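Local atomic coordinates of thymidylate synthase 1 (Bacillus subtilis, PDB entry 1BKP), a protein that catalyses the reductive methylation of dUMP to dTMP, with 5,10-methylenetetrahydrofolate as both methyl donor and reductant, supplying a precursor for DNA synthesis. Residues T1-D13 with K45-T59. Sequence-based numbering, arbitrary orientation.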
loop_
_atom_site.group_PDB
_atom_site.type_symbol
_atom_site.label_atom_id
_atom_site.label_comp_id
_atom_site.label_asym_id
_atom_site.label_seq_id
_atom_site.Cartn_x
_atom_site.Cartn_y
_atom_site.Cartn_z
ATOM N N THR A 1 6.376 -10.905 20.662
ATOM C CA THR A 1 6.619 -10.300 19.364
ATOM C C THR A 1 7.037 -8.908 19.573
ATOM O O THR A 1 6.585 -8.070 18.813
ATOM C CB THR A 1 5.311 -10.253 18.548
ATOM O OG1 THR A 1 4.281 -10.372 19.465
ATOM C CG2 THR A 1 5.166 -11.422 17.647
ATOM N N GLN A 2 7.813 -8.600 20.622
ATOM C CA GLN A 2 8.176 -7.284 20.823
ATOM C C GLN A 2 8.349 -6.452 19.519
ATOM O O GLN A 2 9.128 -6.676 18.539
ATOM C CB GLN A 2 9.387 -6.967 21.820
ATOM C CG GLN A 2 8.849 -6.570 23.393
ATOM C CD GLN A 2 7.704 -5.500 23.504
ATOM O OE1 GLN A 2 6.943 -5.518 24.464
ATOM N NE2 GLN A 2 7.688 -4.498 22.616
ATOM N N PHE A 3 7.613 -5.397 19.639
ATOM C CA PHE A 3 7.749 -4.275 18.788
ATOM C C PHE A 3 9.175 -3.727 19.124
ATOM O O PHE A 3 9.821 -3.234 18.259
ATOM C CB PHE A 3 6.689 -3.270 19.200
ATOM C CG PHE A 3 6.675 -1.999 18.364
ATOM C CD1 PHE A 3 7.293 -1.942 17.103
ATOM C CD2 PHE A 3 6.091 -0.860 18.838
ATOM C CE1 PHE A 3 7.323 -0.745 16.355
ATOM C CE2 PHE A 3 6.145 0.351 18.034
ATOM C CZ PHE A 3 6.743 0.382 16.844
ATOM N N ASP A 4 9.671 -3.817 20.356
ATOM C CA ASP A 4 10.996 -3.265 20.682
ATOM C C ASP A 4 12.004 -3.930 19.810
ATOM O O ASP A 4 12.919 -3.298 19.340
ATOM C CB ASP A 4 11.398 -3.616 22.120
ATOM C CG ASP A 4 10.620 -2.800 23.183
ATOM O OD1 ASP A 4 10.577 -1.589 23.048
ATOM O OD2 ASP A 4 10.206 -3.371 24.196
ATOM N N LYS A 5 11.905 -5.246 19.654
ATOM C CA LYS A 5 12.899 -5.950 18.820
ATOM C C LYS A 5 12.892 -5.552 17.362
ATOM O O LYS A 5 13.909 -5.258 16.773
ATOM C CB LYS A 5 12.680 -7.473 18.938
ATOM C CG LYS A 5 13.055 -7.915 20.358
ATOM C CD LYS A 5 13.122 -9.404 20.540
ATOM C CE LYS A 5 13.337 -9.694 22.001
ATOM N NZ LYS A 5 14.558 -8.941 22.431
ATOM N N GLN A 6 11.688 -5.483 16.800
ATOM C CA GLN A 6 11.554 -5.124 15.409
ATOM C C GLN A 6 11.877 -3.710 15.183
ATOM O O GLN A 6 12.480 -3.379 14.155
ATOM C CB GLN A 6 10.123 -5.448 14.914
ATOM C CG GLN A 6 9.908 -6.971 14.877
ATOM C CD GLN A 6 8.557 -7.317 14.184
ATOM O OE1 GLN A 6 8.311 -6.876 13.073
ATOM N NE2 GLN A 6 7.697 -8.006 14.864
ATOM N N TYR A 7 11.464 -2.849 16.124
ATOM C CA TYR A 7 11.737 -1.392 15.928
ATOM C C TYR A 7 13.276 -1.096 15.938
ATOM O O TYR A 7 13.822 -0.404 15.056
ATOM C CB TYR A 7 11.004 -0.632 17.049
ATOM C CG TYR A 7 11.269 0.840 17.096
ATOM C CD1 TYR A 7 10.538 1.689 16.291
ATOM C CD2 TYR A 7 12.154 1.375 18.002
ATOM C CE1 TYR A 7 10.649 3.087 16.352
ATOM C CE2 TYR A 7 12.285 2.779 18.109
ATOM C CZ TYR A 7 11.544 3.638 17.283
ATOM O OH TYR A 7 11.708 5.023 17.278
ATOM N N ASN A 8 13.957 -1.708 16.913
ATOM C CA ASN A 8 15.359 -1.554 17.084
ATOM C C ASN A 8 16.098 -2.042 15.850
ATOM O O ASN A 8 17.150 -1.499 15.515
ATOM C CB ASN A 8 15.851 -2.333 18.288
ATOM C CG ASN A 8 15.545 -1.696 19.660
ATOM O OD1 ASN A 8 15.876 -2.304 20.697
ATOM N ND2 ASN A 8 14.840 -0.622 19.695
ATOM N N SER A 9 15.605 -3.120 15.203
ATOM C CA SER A 9 16.246 -3.650 13.968
ATOM C C SER A 9 16.131 -2.656 12.840
ATOM O O SER A 9 17.114 -2.425 12.134
ATOM C CB SER A 9 15.632 -4.984 13.466
ATOM O OG SER A 9 16.001 -5.958 14.429
ATOM N N ILE A 10 14.956 -2.061 12.663
ATOM C CA ILE A 10 14.794 -1.041 11.616
ATOM C C ILE A 10 15.648 0.165 11.873
ATOM O O ILE A 10 16.364 0.684 10.966
ATOM C CB ILE A 10 13.336 -0.631 11.469
ATOM C CG1 ILE A 10 12.548 -1.907 10.999
ATOM C CG2 ILE A 10 13.165 0.558 10.474
ATOM C CD1 ILE A 10 11.032 -1.734 10.906
ATOM N N ILE A 11 15.665 0.600 13.120
ATOM C CA ILE A 11 16.464 1.826 13.427
ATOM C C ILE A 11 17.959 1.583 13.129
ATOM O O ILE A 11 18.628 2.440 12.585
ATOM C CB ILE A 11 16.247 2.244 14.976
ATOM C CG1 ILE A 11 14.762 2.621 15.255
ATOM C CG2 ILE A 11 17.290 3.355 15.357
ATOM C CD1 ILE A 11 14.302 3.854 14.491
ATOM N N LYS A 12 18.489 0.423 13.519
ATOM C CA LYS A 12 19.902 0.096 13.288
ATOM C C LYS A 12 20.212 0.070 11.792
ATOM O O LYS A 12 21.294 0.488 11.354
ATOM C CB LYS A 12 20.149 -1.301 13.902
ATOM C CG LYS A 12 21.586 -1.773 14.019
ATOM C CD LYS A 12 22.246 -1.190 15.261
ATOM C CE LYS A 12 23.706 -1.649 15.376
ATOM N NZ LYS A 12 24.523 -0.906 16.381
ATOM N N ASP A 13 19.238 -0.387 11.007
ATOM C CA ASP A 13 19.417 -0.455 9.571
ATOM C C ASP A 13 19.500 0.932 8.966
ATOM O O ASP A 13 20.268 1.202 7.995
ATOM C CB ASP A 13 18.255 -1.242 8.924
ATOM C CG ASP A 13 18.450 -1.390 7.430
ATOM O OD1 ASP A 13 19.540 -1.824 7.078
ATOM O OD2 ASP A 13 17.589 -1.090 6.592
ATOM N N LYS A 45 9.882 -0.833 4.498
ATOM C CA LYS A 45 10.156 -1.760 5.643
ATOM C C LYS A 45 8.768 -2.290 6.088
ATOM O O LYS A 45 7.745 -1.618 5.912
ATOM C CB LYS A 45 10.809 -0.999 6.848
ATOM C CG LYS A 45 12.230 -0.485 6.481
ATOM C CD LYS A 45 13.202 -1.699 6.443
ATOM C CE LYS A 45 14.618 -1.343 6.234
ATOM N NZ LYS A 45 15.445 -2.556 6.641
ATOM N N GLN A 46 8.798 -3.362 6.862
ATOM C CA GLN A 46 7.562 -3.999 7.297
ATOM C C GLN A 46 7.703 -4.580 8.709
ATOM O O GLN A 46 8.729 -5.176 9.013
ATOM C CB GLN A 46 7.221 -5.182 6.341
ATOM C CG GLN A 46 5.954 -5.866 6.782
ATOM C CD GLN A 46 5.496 -6.960 5.868
ATOM O OE1 GLN A 46 5.740 -8.112 6.167
ATOM N NE2 GLN A 46 4.777 -6.621 4.795
ATOM N N MET A 47 6.682 -4.405 9.549
ATOM C CA MET A 47 6.675 -5.047 10.873
ATOM C C MET A 47 5.418 -5.888 10.872
ATOM O O MET A 47 4.390 -5.426 10.307
ATOM C CB MET A 47 6.644 -3.983 12.006
ATOM C CG MET A 47 7.988 -3.227 12.039
ATOM S SD MET A 47 7.942 -1.871 13.259
ATOM C CE MET A 47 6.893 -0.848 12.530
ATOM N N ARG A 48 5.509 -7.106 11.457
ATOM C CA ARG A 48 4.330 -8.011 11.514
ATOM C C ARG A 48 4.255 -8.537 12.935
ATOM O O ARG A 48 5.297 -8.910 13.496
ATOM C CB ARG A 48 4.517 -9.241 10.630
ATOM C CG ARG A 48 4.860 -8.960 9.224
ATOM C CD ARG A 48 4.965 -10.282 8.457
ATOM N NE ARG A 48 3.746 -11.049 8.140
ATOM C CZ ARG A 48 3.293 -11.201 6.874
ATOM N NH1 ARG A 48 3.811 -10.489 5.869
ATOM N NH2 ARG A 48 2.268 -11.974 6.616
ATOM N N PHE A 49 3.043 -8.665 13.441
ATOM C CA PHE A 49 2.818 -9.140 14.807
ATOM C C PHE A 49 1.679 -10.161 14.761
ATOM O O PHE A 49 0.673 -10.009 14.014
ATOM C CB PHE A 49 2.416 -7.951 15.679
ATOM C CG PHE A 49 3.395 -6.848 15.628
ATOM C CD1 PHE A 49 4.501 -6.846 16.491
ATOM C CD2 PHE A 49 3.212 -5.798 14.782
ATOM C CE1 PHE A 49 5.334 -5.792 16.470
ATOM C CE2 PHE A 49 4.076 -4.747 14.789
ATOM C CZ PHE A 49 5.105 -4.736 15.611
ATOM N N ASP A 50 1.772 -11.116 15.664
ATOM C CA ASP A 50 0.774 -12.170 15.666
ATOM C C ASP A 50 -0.345 -11.873 16.681
ATOM O O ASP A 50 -1.310 -12.633 16.869
ATOM C CB ASP A 50 1.472 -13.512 15.926
ATOM C CG ASP A 50 2.135 -13.598 17.291
ATOM O OD1 ASP A 50 2.095 -12.659 18.087
ATOM O OD2 ASP A 50 2.686 -14.665 17.581
ATOM N N ASN A 51 -0.243 -10.713 17.310
ATOM C CA ASN A 51 -1.213 -10.287 18.292
ATOM C C ASN A 51 -1.212 -11.029 19.631
ATOM O O ASN A 51 -2.175 -10.920 20.431
ATOM C CB ASN A 51 -2.640 -10.174 17.676
ATOM C CG ASN A 51 -2.912 -8.751 17.159
ATOM O OD1 ASN A 51 -2.610 -7.790 17.863
ATOM N ND2 ASN A 51 -3.434 -8.619 15.897
ATOM N N SER A 52 -0.119 -11.725 19.918
ATOM C CA SER A 52 -0.024 -12.436 21.200
ATOM C C SER A 52 0.297 -11.383 22.253
ATOM O O SER A 52 0.105 -11.587 23.420
ATOM C CB SER A 52 1.017 -13.520 21.141
ATOM O OG SER A 52 2.266 -12.996 20.715
ATOM N N GLU A 53 0.792 -10.226 21.826
ATOM C CA GLU A 53 1.022 -9.110 22.758
ATOM C C GLU A 53 0.718 -7.791 22.030
ATOM O O GLU A 53 0.656 -7.747 20.784
ATOM C CB GLU A 53 2.475 -9.115 23.291
ATOM C CG GLU A 53 3.471 -9.135 22.323
ATOM C CD GLU A 53 4.911 -9.250 22.937
ATOM O OE1 GLU A 53 5.212 -10.230 23.585
ATOM O OE2 GLU A 53 5.751 -8.374 22.700
ATOM N N VAL A 54 0.504 -6.735 22.812
ATOM C CA VAL A 54 0.200 -5.401 22.299
ATOM C C VAL A 54 1.498 -4.824 21.715
ATOM O O VAL A 54 2.507 -4.920 22.346
ATOM C CB VAL A 54 -0.279 -4.530 23.478
ATOM C CG1 VAL A 54 -0.301 -3.082 23.097
ATOM C CG2 VAL A 54 -1.738 -4.939 23.776
ATOM N N PRO A 55 1.502 -4.362 20.439
ATOM C CA PRO A 55 2.746 -3.816 19.931
ATOM C C PRO A 55 2.992 -2.419 20.533
ATOM O O PRO A 55 2.388 -1.466 20.107
ATOM C CB PRO A 55 2.530 -3.763 18.383
ATOM C CG PRO A 55 1.072 -3.664 18.236
ATOM C CD PRO A 55 0.471 -4.504 19.380
ATOM N N ILE A 56 3.846 -2.329 21.553
ATOM C CA ILE A 56 4.122 -1.043 22.154
ATOM C C ILE A 56 5.534 -1.087 22.650
ATOM O O ILE A 56 6.125 -2.189 22.889
ATOM C CB ILE A 56 3.103 -0.733 23.282
ATOM C CG1 ILE A 56 3.169 0.744 23.714
ATOM C CG2 ILE A 56 3.276 -1.670 24.497
ATOM C CD1 ILE A 56 1.918 1.171 24.527
ATOM N N LEU A 57 6.206 0.058 22.473
ATOM C CA LEU A 57 7.602 0.109 22.914
ATOM C C LEU A 57 7.716 0.130 24.433
ATOM O O LEU A 57 6.850 0.729 25.092
ATOM C CB LEU A 57 8.280 1.401 22.462
ATOM C CG LEU A 57 8.515 1.615 20.946
ATOM C CD1 LEU A 57 9.583 2.753 20.795
ATOM C CD2 LEU A 57 8.942 0.219 20.295
ATOM N N THR A 58 8.780 -0.482 24.978
ATOM C CA THR A 58 9.009 -0.337 26.420
ATOM C C THR A 58 10.312 0.481 26.690
ATOM O O THR A 58 10.650 0.798 27.849
ATOM C CB THR A 58 9.055 -1.611 27.119
ATOM O OG1 THR A 58 10.199 -2.375 26.697
ATOM C CG2 THR A 58 7.670 -2.378 26.951
ATOM N N THR A 59 11.065 0.785 25.635
ATOM C CA THR A 59 12.297 1.537 25.826
ATOM C C THR A 59 12.045 3.039 26.051
ATOM O O THR A 59 12.963 3.788 26.318
ATOM C CB THR A 59 13.351 1.321 24.716
ATOM O OG1 THR A 59 12.733 1.702 23.523
ATOM C CG2 THR A 59 13.835 -0.201 24.636
HETATM O O HOH W 1 1.839 -9.244 18.766
HETATM O O HOH W 2 4.851 -6.079 21.094
HETATM O O HOH W 3 13.232 -0.210 21.609
#
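Lys-45 reaches along the amino-terminal helix to Asp-13, its NZ 2.6 Å from OD2 in a salt bridge that enters from above the carboxylate plane. The helix packs on strand 39-49 of the mixed sheet of the thymidylate synthase fold (segments 3-13 and 45-49 at 171°, nearly antiparallel), and illustrates a helix held by an apolar core with polar side-chain to backbone bonds beside it. Met-47 CG packs against Ile-10 CD1, and SD meets the rim of the Phe-3 ring at CE1, a Met-aromatic contact. Arg-48 gives the strand's backbone to a side-chain amide: its N donates to a lone pair of Gln-6 OE1, while Gln-6 NE2 returns a 2.9 Å bond to Arg-48 O. Phe-49 offers its ring edge to Thr-1 O and carries Pro-55 CB over the centre of one face. In the loop, the amino group of Thr-1 forms a salt bridge with Glu-53 OE1 at 3.2 Å. Ile-56 O receives a nearly straight bond (170°) from Gln-2 NE2. Leu-57 splits its methyls between two rings: CD2 sits over a face of Phe-3, 3.6 Å from its centroid, and CD1 over a face of Tyr-7. Phe-3 has CG anti to its N (chi1 -179°), which lays the ring with a face under Leu-57 CD2 and an edge at Met-47 SD. Thr-58 meets both oxygens of Asp-4 on their syn sides, N to OD1 at 2.9 Å and OG1 to OD2 at 2.7 Å. An alanine replacing Asp-4 would probably leave the Thr-58 N-H and hydroxyl without these acceptors and the start of the helix less firmly tied to the loop. Such an apolar centre, bordered by bidentate amide and carboxylate grips, probably sets the helix register more closely than apolar contacts alone would.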